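Local structure of BtGH115A (Bacteroides thetaiotaomicron, 5BY3) at residues A[504-509]-A[618-623]; A[494-499]-A[517-522]; A[397-402]-A[726-731]. The protein is a family GH115 4-O-methyl-alpha-glucuronidase with specificity for decorated arabinogalactans, probably removing the 4-O-methylglucuronic acid side groups by hydrolysis. All blocks are in the same frame, centred on the assembly; numbering follows the deposited sequence.

Contact 1: residues A[504-509]-A[618-623]; sequences TREEEK and KPRKLP
Two irregular loops, one following helix 476-495 and the other leading on from helix 587-603, are tied together by an ion pair between the buried Glu506 and Arg620, whose side chain comes to about 10 Å from the bound nickel ion. Glu506 OE1 lies 2.9 Å from Arg620 NH2 in a salt bridge, but the two flat groups do not meet in a fork: the carboxylate and guanidinium planes stand 87° apart, and the oxygen approaches the guanidinium obliquely. In Glu506, chi1 (-84°) sets CG beside the backbone N, 3.6 Å from Leu622 CD1, and the bend at chi2 (-60°) turns the carboxylate toward the arginine. The second leucine methyl, CD2, sits 3.7 Å from Glu506 OE2 and also lies over one face of the Arg620 guanidinium, toward its rim, so the leucine touches both charged groups. Pro623 comes from the opposite direction, its CD 4.0 Å from Glu506 OE2. Both charges have second partners: Arg514 pairs with the OE2 oxygen of Glu506, and Asp402 with NH1 of Arg620. An arginine held by two carboxylates in this way probably stays charged and has little freedom to rotate. Within 504-509, Arg505 NH2 reaches Glu508 OE2 at 3.3 Å, a weak hydrogen bond within a salt bridge. The whole is a loop-to-loop salt-bridge network resting on apolar side chains.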
loop_
_atom_site.group_PDB
_atom_site.type_symbol
_atom_site.label_atom_id
_atom_site.label_comp_id
_atom_site.label_asym_id
_atom_site.label_seq_id
_atom_site.Cartn_x
_atom_site.Cartn_y
_atom_site.Cartn_z
ATOM N N THR A 504 -0.442 23.495 2.434
ATOM C CA THR A 504 -0.077 24.001 1.110
ATOM C C THR A 504 -0.680 23.045 0.067
ATOM O O THR A 504 -1.197 21.989 0.405
ATOM C CB THR A 504 1.467 24.036 0.907
ATOM O OG1 THR A 504 2.014 22.758 1.199
ATOM C CG2 THR A 504 2.154 25.061 1.795
ATOM N N ARG A 505 -0.637 23.418 -1.202
ATOM C CA ARG A 505 -1.043 22.513 -2.276
ATOM C C ARG A 505 0.018 22.407 -3.353
ATOM O O ARG A 505 0.900 23.279 -3.479
ATOM C CB ARG A 505 -2.438 22.871 -2.820
ATOM C CG ARG A 505 -3.473 21.955 -2.208
ATOM C CD ARG A 505 -4.660 22.651 -1.608
ATOM N NE ARG A 505 -5.619 22.972 -2.647
ATOM C CZ ARG A 505 -6.940 23.048 -2.484
ATOM N NH1 ARG A 505 -7.508 22.789 -1.303
ATOM N NH2 ARG A 505 -7.689 23.365 -3.519
ATOM N N GLU A 506 -0.044 21.293 -4.071
ATOM C CA GLU A 506 0.790 21.026 -5.236
ATOM C C GLU A 506 -0.102 20.923 -6.464
ATOM O O GLU A 506 -1.312 20.691 -6.335
ATOM C CB GLU A 506 1.610 19.758 -5.035
ATOM C CG GLU A 506 2.895 19.988 -4.273
ATOM C CD GLU A 506 3.858 20.985 -4.941
ATOM O OE1 GLU A 506 4.192 20.843 -6.130
ATOM O OE2 GLU A 506 4.312 21.911 -4.259
ATOM N N GLU A 507 0.501 21.156 -7.635
ATOM C CA GLU A 507 -0.175 21.255 -8.947
ATOM C C GLU A 507 -1.348 22.229 -9.062
ATOM O O GLU A 507 -2.238 22.029 -9.884
ATOM C CB GLU A 507 -0.550 19.878 -9.482
ATOM C CG GLU A 507 0.668 18.961 -9.596
ATOM C CD GLU A 507 0.299 17.537 -9.961
ATOM O OE1 GLU A 507 -0.921 17.238 -10.078
ATOM O OE2 GLU A 507 1.244 16.728 -10.127
ATOM N N GLU A 508 -1.315 23.314 -8.290
ATOM C CA GLU A 508 -2.415 24.285 -8.307
ATOM C C GLU A 508 -2.269 25.456 -9.271
ATOM O O GLU A 508 -3.244 26.224 -9.421
ATOM C CB GLU A 508 -2.669 24.857 -6.923
ATOM C CG GLU A 508 -3.524 24.018 -6.003
ATOM C CD GLU A 508 -4.958 23.864 -6.437
ATOM O OE1 GLU A 508 -5.495 24.711 -7.174
ATOM O OE2 GLU A 508 -5.560 22.873 -6.022
ATOM N N LYS A 509 -1.099 25.637 -9.904
ATOM C CA LYS A 509 -0.950 26.743 -10.928
ATOM C C LYS A 509 -1.112 28.188 -10.370
ATOM O O LYS A 509 -1.249 29.148 -11.140
ATOM C CB LYS A 509 -1.932 26.592 -12.131
ATOM C CG LYS A 509 -1.947 25.264 -12.892
ATOM C CD LYS A 509 -3.082 25.266 -13.909
ATOM C CE LYS A 509 -3.395 23.862 -14.406
ATOM N NZ LYS A 509 -4.846 23.672 -14.720
ATOM N N LYS A 618 13.483 16.087 2.398
ATOM C CA LYS A 618 12.978 17.132 1.474
ATOM C C LYS A 618 12.618 16.585 0.083
ATOM O O LYS A 618 12.953 17.231 -0.917
ATOM C CB LYS A 618 13.963 18.314 1.326
ATOM C CG LYS A 618 14.750 18.646 2.596
ATOM C CD LYS A 618 15.569 19.933 2.471
ATOM C CE LYS A 618 14.773 21.134 2.967
ATOM N NZ LYS A 618 15.607 22.349 2.910
ATOM N N PRO A 619 11.897 15.422 0.008
ATOM C CA PRO A 619 11.605 14.830 -1.316
ATOM C C PRO A 619 10.887 15.821 -2.220
ATOM O O PRO A 619 9.966 16.510 -1.784
ATOM C CB PRO A 619 10.677 13.660 -0.980
ATOM C CG PRO A 619 10.055 14.014 0.336
ATOM C CD PRO A 619 11.121 14.744 1.074
ATOM N N ARG A 620 11.376 15.923 -3.448
ATOM C CA ARG A 620 10.905 16.870 -4.446
ATOM C C ARG A 620 11.038 18.367 -4.037
ATOM O O ARG A 620 10.486 19.226 -4.692
ATOM C CB ARG A 620 9.482 16.470 -4.879
ATOM C CG ARG A 620 9.134 16.739 -6.335
ATOM C CD ARG A 620 7.686 16.366 -6.626
ATOM N NE ARG A 620 7.045 17.433 -7.372
ATOM C CZ ARG A 620 5.809 17.868 -7.182
ATOM N NH1 ARG A 620 5.016 17.327 -6.280
ATOM N NH2 ARG A 620 5.347 18.843 -7.935
ATOM N N LYS A 621 11.768 18.663 -2.957
ATOM C CA LYS A 621 12.039 20.052 -2.503
ATOM C C LYS A 621 10.775 20.898 -2.363
ATOM O O LYS A 621 10.754 22.105 -2.699
ATOM C CB LYS A 621 13.054 20.802 -3.396
ATOM C CG LYS A 621 14.123 19.968 -4.077
ATOM C CD LYS A 621 15.343 19.795 -3.195
ATOM C CE LYS A 621 16.416 19.031 -3.977
ATOM N NZ LYS A 621 17.793 19.245 -3.446
ATOM N N LEU A 622 9.725 20.271 -1.852
ATOM C CA LEU A 622 8.459 20.968 -1.633
ATOM C C LEU A 622 8.628 21.957 -0.519
ATOM O O LEU A 622 9.379 21.678 0.431
ATOM C CB LEU A 622 7.292 19.999 -1.371
ATOM C CG LEU A 622 6.968 19.013 -2.506
ATOM C CD1 LEU A 622 5.555 18.478 -2.350
ATOM C CD2 LEU A 622 7.148 19.593 -3.923
ATOM N N PRO A 623 7.958 23.130 -0.627
ATOM C CA PRO A 623 8.141 24.210 0.360
ATOM C C PRO A 623 7.933 23.736 1.812
ATOM O O PRO A 623 8.749 24.071 2.708
ATOM C CB PRO A 623 7.067 25.238 -0.043
ATOM C CG PRO A 623 6.853 24.998 -1.477
ATOM C CD PRO A 623 6.964 23.508 -1.651
#

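Contact 2: residues A[494-499]-A[517-522]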
loop_
_atom_site.group_PDB
_atom_site.type_symbol
_atom_site.label_atom_id
_atom_site.label_comp_id
_atom_site.label_asym_id
_atom_site.label_seq_id
_atom_site.Cartn_x
_atom_site.Cartn_y
_atom_site.Cartn_z
ATOM N N HIS A 494 -3.563 10.319 10.119
ATOM C CA HIS A 494 -4.846 10.256 9.412
ATOM C C HIS A 494 -5.508 11.629 9.480
ATOM O O HIS A 494 -6.094 12.114 8.512
ATOM C CB HIS A 494 -5.709 9.180 10.081
ATOM C CG HIS A 494 -7.029 8.909 9.424
ATOM N ND1 HIS A 494 -7.165 8.063 8.341
ATOM C CD2 HIS A 494 -8.291 9.295 9.754
ATOM C CE1 HIS A 494 -8.448 7.973 8.010
ATOM N NE2 HIS A 494 -9.156 8.698 8.858
ATOM N N ILE A 495 -5.386 12.267 10.626
ATOM C CA ILE A 495 -5.940 13.590 10.847
ATOM C C ILE A 495 -5.241 14.604 9.944
ATOM O O ILE A 495 -5.869 15.458 9.338
ATOM C CB ILE A 495 -5.859 13.930 12.352
ATOM C CG1 ILE A 495 -6.917 13.056 13.079
ATOM C CG2 ILE A 495 -6.092 15.414 12.624
ATOM C CD1 ILE A 495 -6.926 13.094 14.589
ATOM N N ARG A 496 -3.933 14.471 9.832
ATOM C CA ARG A 496 -3.156 15.288 8.946
ATOM C C ARG A 496 -1.779 14.677 8.926
ATOM O O ARG A 496 -1.115 14.576 9.954
ATOM C CB ARG A 496 -3.102 16.711 9.449
ATOM C CG ARG A 496 -2.691 17.664 8.355
ATOM C CD ARG A 496 -3.909 18.301 7.715
ATOM N NE ARG A 496 -3.498 19.167 6.604
ATOM C CZ ARG A 496 -4.334 19.822 5.800
ATOM N NH1 ARG A 496 -5.654 19.709 5.970
ATOM N NH2 ARG A 496 -3.836 20.563 4.809
ATOM N N LYS A 497 -1.397 14.202 7.751
ATOM C CA LYS A 497 -0.079 13.654 7.482
ATOM C C LYS A 497 1.014 14.693 7.746
ATOM O O LYS A 497 0.773 15.899 7.617
ATOM C CB LYS A 497 -0.019 13.209 6.034
ATOM C CG LYS A 497 -0.828 11.955 5.737
ATOM C CD LYS A 497 -0.581 11.367 4.351
ATOM C CE LYS A 497 -0.705 9.832 4.318
ATOM N NZ LYS A 497 -2.077 9.247 4.454
ATOM N N PRO A 498 2.217 14.238 8.125
ATOM C CA PRO A 498 3.351 15.166 8.236
ATOM C C PRO A 498 3.513 16.117 7.055
ATOM O O PRO A 498 3.611 17.322 7.265
ATOM C CB PRO A 498 4.537 14.234 8.324
ATOM C CG PRO A 498 3.979 13.096 9.124
ATOM C CD PRO A 498 2.585 12.891 8.608
ATOM N N GLU A 499 3.495 15.569 5.844
ATOM C CA GLU A 499 3.626 16.304 4.608
ATOM C C GLU A 499 2.508 17.288 4.350
ATOM O O GLU A 499 2.756 18.249 3.654
ATOM C CB GLU A 499 3.742 15.338 3.420
ATOM C CG GLU A 499 4.955 14.424 3.465
ATOM C CD GLU A 499 4.657 13.084 4.113
ATOM O OE1 GLU A 499 3.727 13.072 4.933
ATOM O OE2 GLU A 499 5.355 12.045 3.828
ATOM N N LYS A 517 0.926 28.125 5.742
ATOM C CA LYS A 517 -0.153 28.914 6.339
ATOM C C LYS A 517 -0.917 28.118 7.395
ATOM O O LYS A 517 -0.904 26.888 7.370
ATOM C CB LYS A 517 -1.110 29.429 5.256
ATOM C CG LYS A 517 -1.833 28.316 4.492
ATOM C CD LYS A 517 -1.838 28.559 2.987
ATOM C CE LYS A 517 -3.155 29.155 2.580
ATOM N NZ LYS A 517 -4.243 28.209 2.971
ATOM N N ASP A 518 -1.586 28.834 8.303
ATOM C CA ASP A 518 -2.385 28.247 9.387
ATOM C C ASP A 518 -3.269 27.074 8.936
ATOM O O ASP A 518 -3.945 27.124 7.894
ATOM C CB ASP A 518 -3.319 29.301 10.038
ATOM C CG ASP A 518 -2.578 30.500 10.649
ATOM O OD1 ASP A 518 -1.320 30.542 10.690
ATOM O OD2 ASP A 518 -3.302 31.414 11.102
ATOM N N LEU A 519 -3.273 26.035 9.749
ATOM C CA LEU A 519 -4.295 25.021 9.690
ATOM C C LEU A 519 -5.460 25.625 10.452
ATOM O O LEU A 519 -5.211 26.419 11.364
ATOM C CB LEU A 519 -3.787 23.736 10.343
ATOM C CG LEU A 519 -2.679 23.089 9.506
ATOM C CD1 LEU A 519 -1.706 22.398 10.408
ATOM C CD2 LEU A 519 -3.241 22.117 8.482
ATOM N N PRO A 520 -6.727 25.299 10.070
ATOM C CA PRO A 520 -7.854 25.956 10.785
ATOM C C PRO A 520 -8.143 25.314 12.157
ATOM O O PRO A 520 -9.241 24.747 12.386
ATOM C CB PRO A 520 -9.040 25.805 9.808
ATOM C CG PRO A 520 -8.689 24.630 8.908
ATOM C CD PRO A 520 -7.183 24.433 8.952
ATOM N N TRP A 521 -7.151 25.378 13.055
ATOM C CA TRP A 521 -7.270 24.776 14.383
ATOM C C TRP A 521 -7.032 25.828 15.487
ATOM O O TRP A 521 -6.292 26.782 15.281
ATOM C CB TRP A 521 -6.305 23.595 14.546
ATOM C CG TRP A 521 -6.378 22.456 13.538
ATOM C CD1 TRP A 521 -7.428 22.131 12.675
ATOM C CD2 TRP A 521 -5.366 21.461 13.312
ATOM N NE1 TRP A 521 -7.095 21.011 11.923
ATOM C CE2 TRP A 521 -5.837 20.596 12.285
ATOM C CE3 TRP A 521 -4.093 21.231 13.860
ATOM C CZ2 TRP A 521 -5.092 19.523 11.832
ATOM C CZ3 TRP A 521 -3.367 20.201 13.405
ATOM C CH2 TRP A 521 -3.861 19.330 12.413
ATOM N N SER A 522 -7.666 25.659 16.643
ATOM C CA SER A 522 -7.486 26.574 17.770
ATOM C C SER A 522 -6.159 26.348 18.477
ATOM O O SER A 522 -5.584 25.280 18.371
ATOM C CB SER A 522 -8.573 26.323 18.790
ATOM O OG SER A 522 -8.352 25.044 19.374
#
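Chi1 of -162° extends Arg496 away from its backbone N, and a bend at chi2 (96°) swings its guanidinium across to Leu519, whose own chi1 of -69° sends CG anti to its carbonyl carbon and brings CD2 over the planar group. That methyl lies above one guanidinium face, displaced toward the rim, 3.5 Å from Arg496 NE and 3.7 Å from Arg496 CZ. It is an apolar lid on a flat cation, and the N-H of NE is used by a different partner, the carbonyl of Phe500. Nearer the backbone, Arg496 CB meets the edge of the Trp521 indole, close to the ring plane and 4.0 Å from CH2. Ile495 adds its CG2, 4.3 Å from Trp521 CZ2, in plain apolar contact. Leu519 works on both neighbours, since its CB stands over the centre of the Trp521 ring, so the indole is packed by its own loop as well as by the helix end. Pro520 between them is the centre of an inverse gamma turn. Arg496 is the residue at which helix 476-495 gives way to loop, and Ser522 caps the start of helix 523-543; Arg529 of that second helix touches both Ile495 and Trp521.

Contact 3: residues A[397-402]-A[726-731]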
loop_
_atom_site.group_PDB
_atom_site.type_symbol
_atom_site.label_atom_id
_atom_site.label_comp_id
_atom_site.label_asym_id
_atom_site.label_seq_id
_atom_site.Cartn_x
_atom_site.Cartn_y
_atom_site.Cartn_z
ATOM N N TRP A 397 2.877 11.116 -5.646
ATOM C CA TRP A 397 3.289 12.470 -6.069
ATOM C C TRP A 397 2.124 13.042 -6.852
ATOM O O TRP A 397 1.746 12.476 -7.863
ATOM C CB TRP A 397 4.575 12.380 -6.919
ATOM C CG TRP A 397 4.906 13.559 -7.843
ATOM C CD1 TRP A 397 4.164 14.703 -8.063
ATOM C CD2 TRP A 397 6.052 13.679 -8.668
ATOM N NE1 TRP A 397 4.786 15.522 -8.956
ATOM C CE2 TRP A 397 5.940 14.923 -9.366
ATOM C CE3 TRP A 397 7.178 12.860 -8.897
ATOM C CZ2 TRP A 397 6.919 15.379 -10.268
ATOM C CZ3 TRP A 397 8.170 13.309 -9.817
ATOM C CH2 TRP A 397 8.029 14.564 -10.485
ATOM N N GLY A 398 1.540 14.139 -6.375
ATOM C CA GLY A 398 0.406 14.752 -7.052
ATOM C C GLY A 398 -0.421 15.648 -6.173
ATOM O O GLY A 398 0.015 15.996 -5.084
ATOM N N ARG A 399 -1.602 16.024 -6.681
ATOM C CA ARG A 399 -2.536 16.938 -6.057
ATOM C C ARG A 399 -3.528 16.172 -5.175
ATOM O O ARG A 399 -3.845 15.027 -5.482
ATOM C CB ARG A 399 -3.371 17.646 -7.133
ATOM C CG ARG A 399 -4.359 16.706 -7.847
ATOM C CD ARG A 399 -5.057 17.398 -8.984
ATOM N NE ARG A 399 -4.089 17.650 -10.038
ATOM C CZ ARG A 399 -4.339 18.296 -11.169
ATOM N NH1 ARG A 399 -5.547 18.790 -11.457
ATOM N NH2 ARG A 399 -3.353 18.429 -12.018
ATOM N N PRO A 400 -4.045 16.797 -4.114
ATOM C CA PRO A 400 -3.656 18.156 -3.641
ATOM C C PRO A 400 -2.242 18.271 -3.014
ATOM O O PRO A 400 -1.730 19.380 -2.879
ATOM C CB PRO A 400 -4.722 18.446 -2.588
ATOM C CG PRO A 400 -5.010 17.079 -2.011
ATOM C CD PRO A 400 -4.989 16.138 -3.187
ATOM N N HIS A 401 -1.611 17.161 -2.608
ATOM C CA HIS A 401 -0.221 17.241 -2.066
ATOM C C HIS A 401 0.481 15.861 -2.085
ATOM O O HIS A 401 -0.154 14.874 -1.763
ATOM C CB HIS A 401 -0.234 17.851 -0.645
ATOM C CG HIS A 401 1.104 18.299 -0.182
ATOM N ND1 HIS A 401 2.113 17.411 0.129
ATOM C CD2 HIS A 401 1.625 19.543 -0.026
ATOM C CE1 HIS A 401 3.202 18.095 0.454
ATOM N NE2 HIS A 401 2.929 19.388 0.372
ATOM N N ASP A 402 1.778 15.797 -2.411
ATOM C CA ASP A 402 2.559 14.529 -2.300
ATOM C C ASP A 402 2.580 14.018 -0.852
ATOM O O ASP A 402 2.695 14.815 0.091
ATOM C CB ASP A 402 4.044 14.640 -2.656
ATOM C CG ASP A 402 4.370 15.493 -3.913
ATOM O OD1 ASP A 402 3.467 16.059 -4.587
ATOM O OD2 ASP A 402 5.617 15.603 -4.183
ATOM N N LYS A 726 -16.771 13.949 -7.303
ATOM C CA LYS A 726 -16.531 13.583 -8.705
ATOM C C LYS A 726 -15.192 14.138 -9.122
ATOM O O LYS A 726 -14.889 15.296 -8.843
ATOM C CB LYS A 726 -17.622 14.166 -9.647
ATOM C CG LYS A 726 -19.077 13.726 -9.402
ATOM C CD LYS A 726 -19.306 12.235 -9.678
ATOM C CE LYS A 726 -20.705 11.797 -9.265
ATOM N NZ LYS A 726 -20.663 10.422 -8.694
ATOM N N GLY A 727 -14.397 13.320 -9.804
ATOM C CA GLY A 727 -13.071 13.714 -10.201
ATOM C C GLY A 727 -12.234 14.291 -9.063
ATOM O O GLY A 727 -12.388 13.930 -7.871
ATOM N N ARG A 728 -11.315 15.161 -9.438
ATOM C CA ARG A 728 -10.424 15.788 -8.485
ATOM C C ARG A 728 -10.819 17.264 -8.270
ATOM O O ARG A 728 -10.064 18.175 -8.607
ATOM C CB ARG A 728 -8.980 15.643 -8.959
ATOM C CG ARG A 728 -8.653 14.257 -9.529
ATOM C CD ARG A 728 -7.228 13.790 -9.311
ATOM N NE ARG A 728 -6.233 14.608 -10.028
ATOM C CZ ARG A 728 -5.919 14.477 -11.309
ATOM N NH1 ARG A 728 -6.542 13.578 -12.066
ATOM N NH2 ARG A 728 -5.015 15.251 -11.861
ATOM N N SER A 729 -11.998 17.454 -7.691
ATOM C CA SER A 729 -12.589 18.749 -7.397
ATOM C C SER A 729 -12.013 19.377 -6.141
ATOM O O SER A 729 -11.259 18.749 -5.417
ATOM C CB SER A 729 -14.083 18.544 -7.140
ATOM O OG SER A 729 -14.273 17.571 -6.125
ATOM N N GLU A 730 -12.404 20.608 -5.878
ATOM C CA GLU A 730 -12.011 21.320 -4.665
ATOM C C GLU A 730 -12.393 20.543 -3.368
ATOM O O GLU A 730 -11.545 20.379 -2.472
ATOM C CB GLU A 730 -12.630 22.731 -4.683
ATOM C CG GLU A 730 -12.161 23.675 -3.584
ATOM C CD GLU A 730 -10.654 23.868 -3.586
ATOM O OE1 GLU A 730 -10.043 23.885 -4.687
ATOM O OE2 GLU A 730 -10.085 23.984 -2.478
ATOM N N GLU A 731 -13.635 20.039 -3.296
ATOM C CA GLU A 731 -14.093 19.235 -2.172
ATOM C C GLU A 731 -13.337 17.918 -1.987
ATOM O O GLU A 731 -13.013 17.544 -0.855
ATOM C CB GLU A 731 -15.585 18.940 -2.251
ATOM C CG GLU A 731 -16.173 18.442 -0.953
ATOM C CD GLU A 731 -17.672 18.309 -1.028
ATOM O OE1 GLU A 731 -18.209 17.326 -1.622
ATOM O OE2 GLU A 731 -18.320 19.200 -0.452
HETATM O O HOH W 1 -8.100 18.895 -10.427
#
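Charge comes first here: Arg399 and Arg728 are packed as two arginines, with Arg399 NE and Arg728 NH2 only 3.2 Å apart. Both are donors, so no hydrogen bond joins them. Arg728 NH2 sits over the centre of the Arg399 guanidinium face, and Arg399 in turn lies at the edge of the Arg728 group; the planes are 72° apart and the side chains cross at about a right angle. Glu507 pairs with NE of Arg399 and probably offsets much of the repulsion. The aliphatic CD of Arg399 packs against Arg728 NE at 3.2 Å; the bend of Arg399 at chi3 (69°) turns its guanidinium there. Through water, Arg399 NH1 gives a hydrogen bond of 2.8 Å to a molecule that donates to Arg728 O, also at 2.8 Å. Were Arg399 an alanine, Glu507 OE1 would probably lose its salt-bridge mate and the water its donor, and Arg728 would lose the guanidinium it packs on. Inside 397-402, His401 ND1 bonds Asp402 O at 2.7 Å, with the acceptor in the imidazole plane. The 397-402 loop runs between strand 388-393 of the parallel sheet and helix 411-423, and it meets the start of helix 730-738, where Ser729 is the N-cap and Pro400 packs along the helix.

In the fold
All three contacts lie on the same side of the chain's centre, with centres 13 Å apart for contacts 1 and 3 and 16 Å for contact 2 from either. Contact 3 spans the widest stretch of chain, from a loop of the GH115 TIM-barrel region to the C-terminal domain, and the other two fall within that stretch. Contacts 1 and 2 interleave: 494-499, 504-509, 517-522, then 618-623. Contact 1 meets contact 3 directly through Arg620 with Asp402 and Arg505 with Glu730, while Glu499 of contact 2 packs on His401 and Asp402. The loop between helices 476-495 and 523-543 thus joins barrel, helical region and C-terminal domain.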